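Local coordinates for HpcH/HpaI aldolase/citrate lyase family protein (PDB 4MF4) that belongs to the HpcH/HpaI aldolase/citrate lyase family and folds as a TIM barrel that assembles with further copies of itself, at residues Thr122-Val136 and Asp150-Ile162. Residues are numbered along the deposited sequence; the frame is centred on the assembly and turned at random.
Sequences TRFPSPESPDGLRGV and DYLQTANAQVAVI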
ATOM      1  N   THR A 122     -13.427 -26.507  -1.318  1.00 16.84           N
ATOM      2  CA  THR A 122     -12.713 -26.417  -0.030  1.00 16.17           C
ATOM      3  C   THR A 122     -12.009 -27.673   0.468  1.00 17.01           C
ATOM      4  O   THR A 122     -11.342 -27.620   1.522  1.00 15.34           O
ATOM      5  CB  THR A 122     -13.639 -25.921   1.117  1.00 16.22           C
ATOM      6  OG1 THR A 122     -14.517 -26.977   1.552  1.00 16.28           O
ATOM      7  CG2 THR A 122     -14.408 -24.717   0.687  1.00 16.30           C
ATOM      8  N   ARG A 123     -12.093 -28.769  -0.303  1.00 17.61           N
ATOM      9  CA  ARG A 123     -11.574 -30.064   0.127  1.00 17.57           C
ATOM     10  C   ARG A 123     -10.408 -30.552  -0.758  1.00 18.12           C
ATOM     11  O   ARG A 123     -10.501 -30.560  -1.959  1.00 16.89           O
ATOM     12  CB  ARG A 123     -12.673 -31.129   0.099  1.00 18.69           C
ATOM     13  CG  ARG A 123     -13.846 -30.918   1.077  1.00 19.32           C
ATOM     14  CD  ARG A 123     -13.365 -30.642   2.488  1.00 20.18           C
ATOM     15  NE  ARG A 123     -14.362 -30.876   3.527  1.00 19.94           N
ATOM     16  CZ  ARG A 123     -15.143 -29.950   4.089  1.00 20.97           C
ATOM     17  NH1 ARG A 123     -15.121 -28.676   3.719  1.00 19.09           N
ATOM     18  NH2 ARG A 123     -15.976 -30.313   5.060  1.00 21.05           N
ATOM     19  N   PHE A 124      -9.308 -30.926  -0.120  1.00 18.62           N
ATOM     20  CA  PHE A 124      -8.300 -31.749  -0.749  1.00 19.85           C
ATOM     21  C   PHE A 124      -8.881 -33.115  -1.138  1.00 21.51           C
ATOM     22  O   PHE A 124      -9.608 -33.719  -0.352  1.00 22.47           O
ATOM     23  CB  PHE A 124      -7.168 -31.973   0.218  1.00 19.87           C
ATOM     24  CG  PHE A 124      -6.347 -30.745   0.498  1.00 19.95           C
ATOM     25  CD1 PHE A 124      -5.912 -29.943  -0.526  1.00 19.16           C
ATOM     26  CD2 PHE A 124      -5.974 -30.441   1.805  1.00 20.15           C
ATOM     27  CE1 PHE A 124      -5.117 -28.837  -0.259  1.00 21.52           C
ATOM     28  CE2 PHE A 124      -5.193 -29.353   2.079  1.00 20.21           C
ATOM     29  CZ  PHE A 124      -4.773 -28.531   1.051  1.00 21.21           C
ATOM     30  N   PRO A 125      -8.555 -33.613  -2.340  1.00 22.92           N
ATOM     31  CA  PRO A 125      -9.047 -34.964  -2.670  1.00 24.69           C
ATOM     32  C   PRO A 125      -8.572 -36.017  -1.642  1.00 25.99           C
ATOM     33  O   PRO A 125      -7.390 -36.100  -1.332  1.00 27.68           O
ATOM     34  CB  PRO A 125      -8.472 -35.242  -4.061  1.00 24.68           C
ATOM     35  CG  PRO A 125      -7.793 -34.011  -4.515  1.00 26.45           C
ATOM     36  CD  PRO A 125      -7.692 -33.039  -3.381  1.00 24.36           C
ATOM     37  N   SER A 126      -9.493 -36.799  -1.115  1.00 27.37           N
ATOM     38  CA  SER A 126      -9.180 -37.724  -0.049  1.00 26.73           C
ATOM     39  C   SER A 126     -10.276 -38.785   0.049  1.00 27.12           C
ATOM     40  O   SER A 126     -11.312 -38.673  -0.619  1.00 26.55           O
ATOM     41  CB  SER A 126      -9.133 -36.912   1.219  1.00 27.09           C
ATOM     42  OG  SER A 126     -10.396 -36.301   1.416  1.00 27.17           O
ATOM     43  N   PRO A 127     -10.082 -39.806   0.891  1.00 28.93           N
ATOM     44  CA  PRO A 127     -11.133 -40.836   0.981  1.00 30.43           C
ATOM     45  C   PRO A 127     -12.525 -40.313   1.358  1.00 30.10           C
ATOM     46  O   PRO A 127     -13.524 -40.821   0.886  1.00 28.44           O
ATOM     47  CB  PRO A 127     -10.609 -41.771   2.074  1.00 32.23           C
ATOM     48  CG  PRO A 127      -9.115 -41.648   2.003  1.00 31.54           C
ATOM     49  CD  PRO A 127      -8.824 -40.232   1.543  1.00 31.33           C
ATOM     50  N   GLU A 128     -12.578 -39.313   2.219  1.00 30.88           N
ATOM     51  CA  GLU A 128     -13.837 -38.756   2.654  1.00 33.53           C
ATOM     52  C   GLU A 128     -14.363 -37.747   1.617  1.00 31.36           C
ATOM     53  O   GLU A 128     -15.567 -37.533   1.514  1.00 31.61           O
ATOM     54  CB  GLU A 128     -13.714 -38.150   4.061  1.00 37.36           C
ATOM     55  CG  GLU A 128     -13.167 -36.723   4.146  1.00 41.72           C
ATOM     56  CD  GLU A 128     -11.646 -36.619   4.056  1.00 46.40           C
ATOM     57  OE1 GLU A 128     -10.955 -37.672   3.856  1.00 44.33           O
ATOM     58  OE2 GLU A 128     -11.150 -35.461   4.192  1.00 43.26           O
ATOM     59  N   SER A 129     -13.471 -37.139   0.845  1.00 29.59           N
ATOM     60  CA  SER A 129     -13.879 -36.214  -0.214  1.00 27.15           C
ATOM     61  C   SER A 129     -13.155 -36.544  -1.490  1.00 26.71           C
ATOM     62  O   SER A 129     -12.286 -35.781  -1.928  1.00 28.43           O
ATOM     63  CB  SER A 129     -13.580 -34.762   0.197  1.00 27.11           C
ATOM     64  OG  SER A 129     -14.244 -34.412   1.398  1.00 26.79           O
ATOM     65  N   PRO A 130     -13.474 -37.705  -2.108  1.00 27.59           N
ATOM     66  CA  PRO A 130     -12.720 -38.116  -3.281  1.00 26.95           C
ATOM     67  C   PRO A 130     -12.833 -37.150  -4.474  1.00 25.55           C
ATOM     68  O   PRO A 130     -11.952 -37.114  -5.320  1.00 25.51           O
ATOM     69  CB  PRO A 130     -13.352 -39.480  -3.628  1.00 29.01           C
ATOM     70  CG  PRO A 130     -14.745 -39.373  -3.094  1.00 28.69           C
ATOM     71  CD  PRO A 130     -14.542 -38.669  -1.787  1.00 28.47           C
ATOM     72  N   ASP A 131     -13.925 -36.393  -4.542  1.00 24.01           N
ATOM     73  CA  ASP A 131     -14.064 -35.400  -5.589  1.00 24.34           C
ATOM     74  C   ASP A 131     -13.533 -33.998  -5.191  1.00 22.43           C
ATOM     75  O   ASP A 131     -13.920 -33.014  -5.794  1.00 21.68           O
ATOM     76  CB  ASP A 131     -15.518 -35.306  -6.044  1.00 24.96           C
ATOM     77  CG  ASP A 131     -16.457 -34.834  -4.946  1.00 25.97           C
ATOM     78  OD1 ASP A 131     -16.052 -34.658  -3.784  1.00 28.71           O
ATOM     79  OD2 ASP A 131     -17.638 -34.650  -5.258  1.00 29.75           O
ATOM     80  N   GLY A 132     -12.646 -33.923  -4.215  1.00 21.40           N
ATOM     81  CA  GLY A 132     -12.144 -32.613  -3.739  1.00 21.22           C
ATOM     82  C   GLY A 132     -11.451 -31.865  -4.839  1.00 21.95           C
ATOM     83  O   GLY A 132     -10.752 -32.479  -5.646  1.00 20.42           O
ATOM     84  N   LEU A 133     -11.626 -30.545  -4.864  1.00 21.37           N
ATOM     85  CA  LEU A 133     -11.012 -29.720  -5.885  1.00 23.77           C
ATOM     86  C   LEU A 133      -9.985 -28.724  -5.338  1.00 24.14           C
ATOM     87  O   LEU A 133      -9.429 -27.936  -6.100  1.00 24.28           O
ATOM     88  CB  LEU A 133     -12.080 -28.976  -6.665  1.00 24.45           C
ATOM     89  CG  LEU A 133     -12.963 -29.791  -7.599  1.00 25.49           C
ATOM     90  CD1 LEU A 133     -13.914 -28.860  -8.300  1.00 25.95           C
ATOM     91  CD2 LEU A 133     -12.152 -30.567  -8.635  1.00 27.48           C
ATOM     92  N   ARG A 134      -9.692 -28.788  -4.043  1.00 23.97           N
ATOM     93  CA  ARG A 134      -8.691 -27.894  -3.482  1.00 24.50           C
ATOM     94  C   ARG A 134      -7.242 -28.220  -3.951  1.00 23.55           C
ATOM     95  O   ARG A 134      -6.755 -29.331  -3.805  1.00 22.33           O
ATOM     96  CB  ARG A 134      -8.748 -27.869  -1.961  1.00 23.26           C
ATOM     97  CG  ARG A 134      -7.914 -26.736  -1.382  1.00 23.30           C
ATOM     98  CD  ARG A 134      -7.905 -26.704   0.127  1.00 22.77           C
ATOM     99  NE  ARG A 134      -6.933 -25.677   0.520  1.00 23.01           N
ATOM    100  CZ  ARG A 134      -6.574 -25.377   1.758  1.00 21.32           C
ATOM    101  NH1 ARG A 134      -7.167 -25.953   2.808  1.00 19.80           N
ATOM    102  NH2 ARG A 134      -5.654 -24.415   1.928  1.00 23.12           N
ATOM    103  N   GLY A 135      -6.565 -27.192  -4.461  1.00 24.28           N
ATOM    104  CA  GLY A 135      -5.188 -27.291  -4.969  1.00 22.35           C
ATOM    105  C   GLY A 135      -4.182 -27.292  -3.851  1.00 22.86           C
ATOM    106  O   GLY A 135      -4.347 -26.586  -2.855  1.00 22.85           O
ATOM    107  N   VAL A 136      -3.141 -28.107  -4.019  1.00 22.73           N
ATOM    108  CA  VAL A 136      -2.158 -28.381  -3.004  1.00 24.52           C
ATOM    109  C   VAL A 136      -0.973 -27.413  -3.135  1.00 24.68           C
ATOM    110  O   VAL A 136      -0.343 -27.325  -4.186  1.00 27.65           O
ATOM    111  CB  VAL A 136      -1.659 -29.843  -3.170  1.00 25.82           C
ATOM    112  CG1 VAL A 136      -0.573 -30.160  -2.183  1.00 27.65           C
ATOM    113  CG2 VAL A 136      -2.824 -30.832  -3.038  1.00 28.38           C
ATOM    114  N   ASP A 150       2.075 -31.993   8.279  1.00 33.96           N
ATOM    115  CA  ASP A 150       0.864 -32.803   8.041  1.00 38.80           C
ATOM    116  C   ASP A 150      -0.386 -31.921   7.721  1.00 35.60           C
ATOM    117  O   ASP A 150      -1.513 -32.318   8.047  1.00 38.04           O
ATOM    118  CB  ASP A 150       0.552 -33.592   9.318  1.00 37.92           C
ATOM    119  CG  ASP A 150       0.321 -32.672  10.476  1.00 40.46           C
ATOM    120  OD1 ASP A 150       0.786 -31.513  10.332  1.00 40.17           O
ATOM    121  OD2 ASP A 150      -0.327 -33.048  11.478  1.00 43.13           O
ATOM    122  N   TYR A 151      -0.174 -30.732   7.141  1.00 32.44           N
ATOM    123  CA  TYR A 151      -1.270 -29.823   6.753  1.00 28.54           C
ATOM    124  C   TYR A 151      -2.246 -30.557   5.842  1.00 28.47           C
ATOM    125  O   TYR A 151      -3.440 -30.531   6.056  1.00 25.51           O
ATOM    126  CB  TYR A 151      -0.736 -28.588   6.008  1.00 27.70           C
ATOM    127  CG  TYR A 151      -1.841 -27.664   5.553  1.00 26.84           C
ATOM    128  CD1 TYR A 151      -2.679 -27.085   6.481  1.00 26.87           C
ATOM    129  CD2 TYR A 151      -2.048 -27.369   4.209  1.00 27.42           C
ATOM    130  CE1 TYR A 151      -3.720 -26.252   6.106  1.00 27.75           C
ATOM    131  CE2 TYR A 151      -3.091 -26.517   3.814  1.00 27.86           C
ATOM    132  CZ  TYR A 151      -3.930 -25.961   4.778  1.00 28.12           C
ATOM    133  OH  TYR A 151      -5.005 -25.113   4.446  1.00 29.16           O
ATOM    134  N   LEU A 152      -1.716 -31.249   4.841  1.00 29.41           N
ATOM    135  CA  LEU A 152      -2.561 -31.993   3.898  1.00 32.01           C
ATOM    136  C   LEU A 152      -3.521 -33.026   4.544  1.00 31.47           C
ATOM    137  O   LEU A 152      -4.681 -33.106   4.138  1.00 30.04           O
ATOM    138  CB  LEU A 152      -1.701 -32.637   2.816  1.00 32.09           C
ATOM    139  CG  LEU A 152      -0.966 -31.608   1.970  1.00 31.46           C
ATOM    140  CD1 LEU A 152      -0.111 -32.254   0.888  1.00 30.99           C
ATOM    141  CD2 LEU A 152      -1.956 -30.648   1.366  1.00 30.45           C
ATOM    142  N   GLN A 153      -3.047 -33.762   5.559  1.00 29.87           N
ATOM    143  CA  GLN A 153      -3.818 -34.823   6.196  1.00 29.13           C
ATOM    144  C   GLN A 153      -4.831 -34.302   7.205  1.00 28.89           C
ATOM    145  O   GLN A 153      -5.713 -35.031   7.611  1.00 27.35           O
ATOM    146  CB  GLN A 153      -2.882 -35.807   6.910  1.00 29.14           C
ATOM    147  N   THR A 154      -4.681 -33.050   7.649  1.00 26.56           N
ATOM    148  CA  THR A 154      -5.472 -32.547   8.752  1.00 25.75           C
ATOM    149  C   THR A 154      -6.352 -31.308   8.376  1.00 24.04           C
ATOM    150  O   THR A 154      -7.242 -30.921   9.156  1.00 22.15           O
ATOM    151  CB  THR A 154      -4.509 -32.228   9.917  1.00 27.44           C
ATOM    152  OG1 THR A 154      -3.492 -31.352   9.435  1.00 27.50           O
ATOM    153  CG2 THR A 154      -3.783 -33.517  10.407  1.00 29.59           C
ATOM    154  N   ALA A 155      -6.139 -30.731   7.194  1.00 21.25           N
ATOM    155  CA  ALA A 155      -6.836 -29.503   6.815  1.00 20.85           C
ATOM    156  C   ALA A 155      -8.313 -29.695   6.577  1.00 19.78           C
ATOM    157  O   ALA A 155      -9.105 -28.835   6.992  1.00 18.99           O
ATOM    158  CB  ALA A 155      -6.207 -28.848   5.582  1.00 20.46           C
ATOM    159  N   ASN A 156      -8.708 -30.767   5.887  1.00 19.47           N
ATOM    160  CA  ASN A 156     -10.123 -30.912   5.496  1.00 19.35           C
ATOM    161  C   ASN A 156     -11.051 -30.873   6.694  1.00 19.92           C
ATOM    162  O   ASN A 156     -12.116 -30.247   6.639  1.00 19.66           O
ATOM    163  CB  ASN A 156     -10.402 -32.193   4.676  1.00 19.61           C
ATOM    164  CG  ASN A 156      -9.942 -32.108   3.224  1.00 20.44           C
ATOM    165  OD1 ASN A 156      -9.425 -31.075   2.711  1.00 18.86           O
ATOM    166  ND2 ASN A 156     -10.127 -33.220   2.532  1.00 21.37           N
ATOM    167  N   ALA A 157     -10.651 -31.541   7.780  1.00 20.28           N
ATOM    168  CA  ALA A 157     -11.491 -31.668   8.984  1.00 20.77           C
ATOM    169  C   ALA A 157     -11.791 -30.335   9.678  1.00 20.11           C
ATOM    170  O   ALA A 157     -12.758 -30.241  10.406  1.00 20.08           O
ATOM    171  CB  ALA A 157     -10.814 -32.630   9.999  1.00 21.75           C
ATOM    172  N   GLN A 158     -10.967 -29.309   9.435  1.00 19.59           N
ATOM    173  CA  GLN A 158     -11.120 -28.035  10.115  1.00 19.46           C
ATOM    174  C   GLN A 158     -11.733 -26.940   9.251  1.00 18.57           C
ATOM    175  O   GLN A 158     -11.910 -25.836   9.734  1.00 17.80           O
ATOM    176  CB  GLN A 158      -9.793 -27.551  10.708  1.00 19.85           C
ATOM    177  CG  GLN A 158      -9.136 -28.505  11.707  1.00 21.17           C
ATOM    178  CD  GLN A 158     -10.111 -29.061  12.712  1.00 21.61           C
ATOM    179  OE1 GLN A 158     -10.973 -28.351  13.214  1.00 23.28           O
ATOM    180  NE2 GLN A 158     -10.004 -30.347  12.975  1.00 21.97           N
ATOM    181  N   VAL A 159     -12.062 -27.244   7.998  1.00 18.14           N
ATOM    182  CA  VAL A 159     -12.694 -26.235   7.131  1.00 18.14           C
ATOM    183  C   VAL A 159     -14.209 -26.297   7.252  1.00 17.70           C
ATOM    184  O   VAL A 159     -14.817 -27.367   7.102  1.00 16.85           O
ATOM    185  CB  VAL A 159     -12.304 -26.418   5.657  1.00 19.37           C
ATOM    186  CG1 VAL A 159     -13.011 -25.386   4.796  1.00 20.42           C
ATOM    187  CG2 VAL A 159     -10.815 -26.259   5.480  1.00 19.63           C
ATOM    188  N   ALA A 160     -14.821 -25.160   7.562  1.00 16.71           N
ATOM    189  CA  ALA A 160     -16.268 -25.040   7.629  1.00 16.31           C
ATOM    190  C   ALA A 160     -16.854 -24.220   6.490  1.00 15.35           C
ATOM    191  O   ALA A 160     -16.261 -23.248   6.050  1.00 13.66           O
ATOM    192  CB  ALA A 160     -16.670 -24.447   8.959  1.00 18.10           C
ATOM    193  N   VAL A 161     -18.017 -24.650   6.002  1.00 14.71           N
ATOM    194  CA  VAL A 161     -18.676 -24.013   4.876  1.00 13.97           C
ATOM    195  C   VAL A 161     -20.049 -23.489   5.322  1.00 13.87           C
ATOM    196  O   VAL A 161     -20.885 -24.223   5.848  1.00 14.39           O
ATOM    197  CB  VAL A 161     -18.822 -24.967   3.687  1.00 14.20           C
ATOM    198  CG1 VAL A 161     -19.676 -24.364   2.568  1.00 14.05           C
ATOM    199  CG2 VAL A 161     -17.462 -25.419   3.168  1.00 14.56           C
ATOM    200  N   ILE A 162     -20.248 -22.205   5.088  1.00 13.84           N
ATOM    201  CA  ILE A 162     -21.513 -21.498   5.302  1.00 13.98           C
ATOM    202  C   ILE A 162     -22.053 -21.072   3.924  1.00 14.41           C
ATOM    203  O   ILE A 162     -21.343 -20.397   3.128  1.00 13.76           O
ATOM    204  CB  ILE A 162     -21.329 -20.222   6.146  1.00 13.69           C
ATOM    205  CG1 ILE A 162     -20.612 -20.532   7.457  1.00 14.62           C
ATOM    206  CG2 ILE A 162     -22.690 -19.583   6.425  1.00 13.83           C
ATOM    207  CD1 ILE A 162     -20.231 -19.325   8.293  1.00 15.15           C
TER
HETATM  208  O   HOH W   1      -9.070 -28.217   3.024  1.00 21.52           O
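The irregular loop 122-136 lies against the short helix 151-154 and the turn leading into strand 160-165, the backbones coming closest at Arg-123 and Asn-156, whose CA atoms are 5.6 Å apart. Asn-156 carries the polar centre. Its CG stands beside its own backbone N (chi1 -76°), which sets the flat amide against the backbone of Phe-124. Asn-156 OD1 accepts from Phe-124 N (2.8 Å) on a lone pair. In return Asn-156 ND2 donates to Phe-124 O (3.0 Å) in the amide plane. The other N-H of Asn-156 ND2 runs nearly straight to Glu-128 OE2 (3.0 Å), reaching it from above the carboxylate plane. With OD1 accepting and both N-H groups donating, the bonds define which way round this buried amide lies. A water bonded to Asn-156 OD1, Thr-122 O and Arg-134 NH1 completes the network.

The Phe-124 ring is sandwiched between Leu-152 CD2, a CH-pi contact 3.8 Å from the centroid, and Arg-134 CD on the opposite face. Extended from CG to NE, Arg-134 reaches Tyr-151 OH through NH2 (2.7 Å) and, more weakly, through NH1. At the far end Thr-122 CB meets Val-159 CG1 (3.8 Å).

There the contact reaches the start of strand 160-165, the fifth of the barrel, where Thr-122 and Val-161 also touch Phe-106 of strand 103-106; beyond Phe-124 and Leu-152 packs Leu-200 of the second subunit.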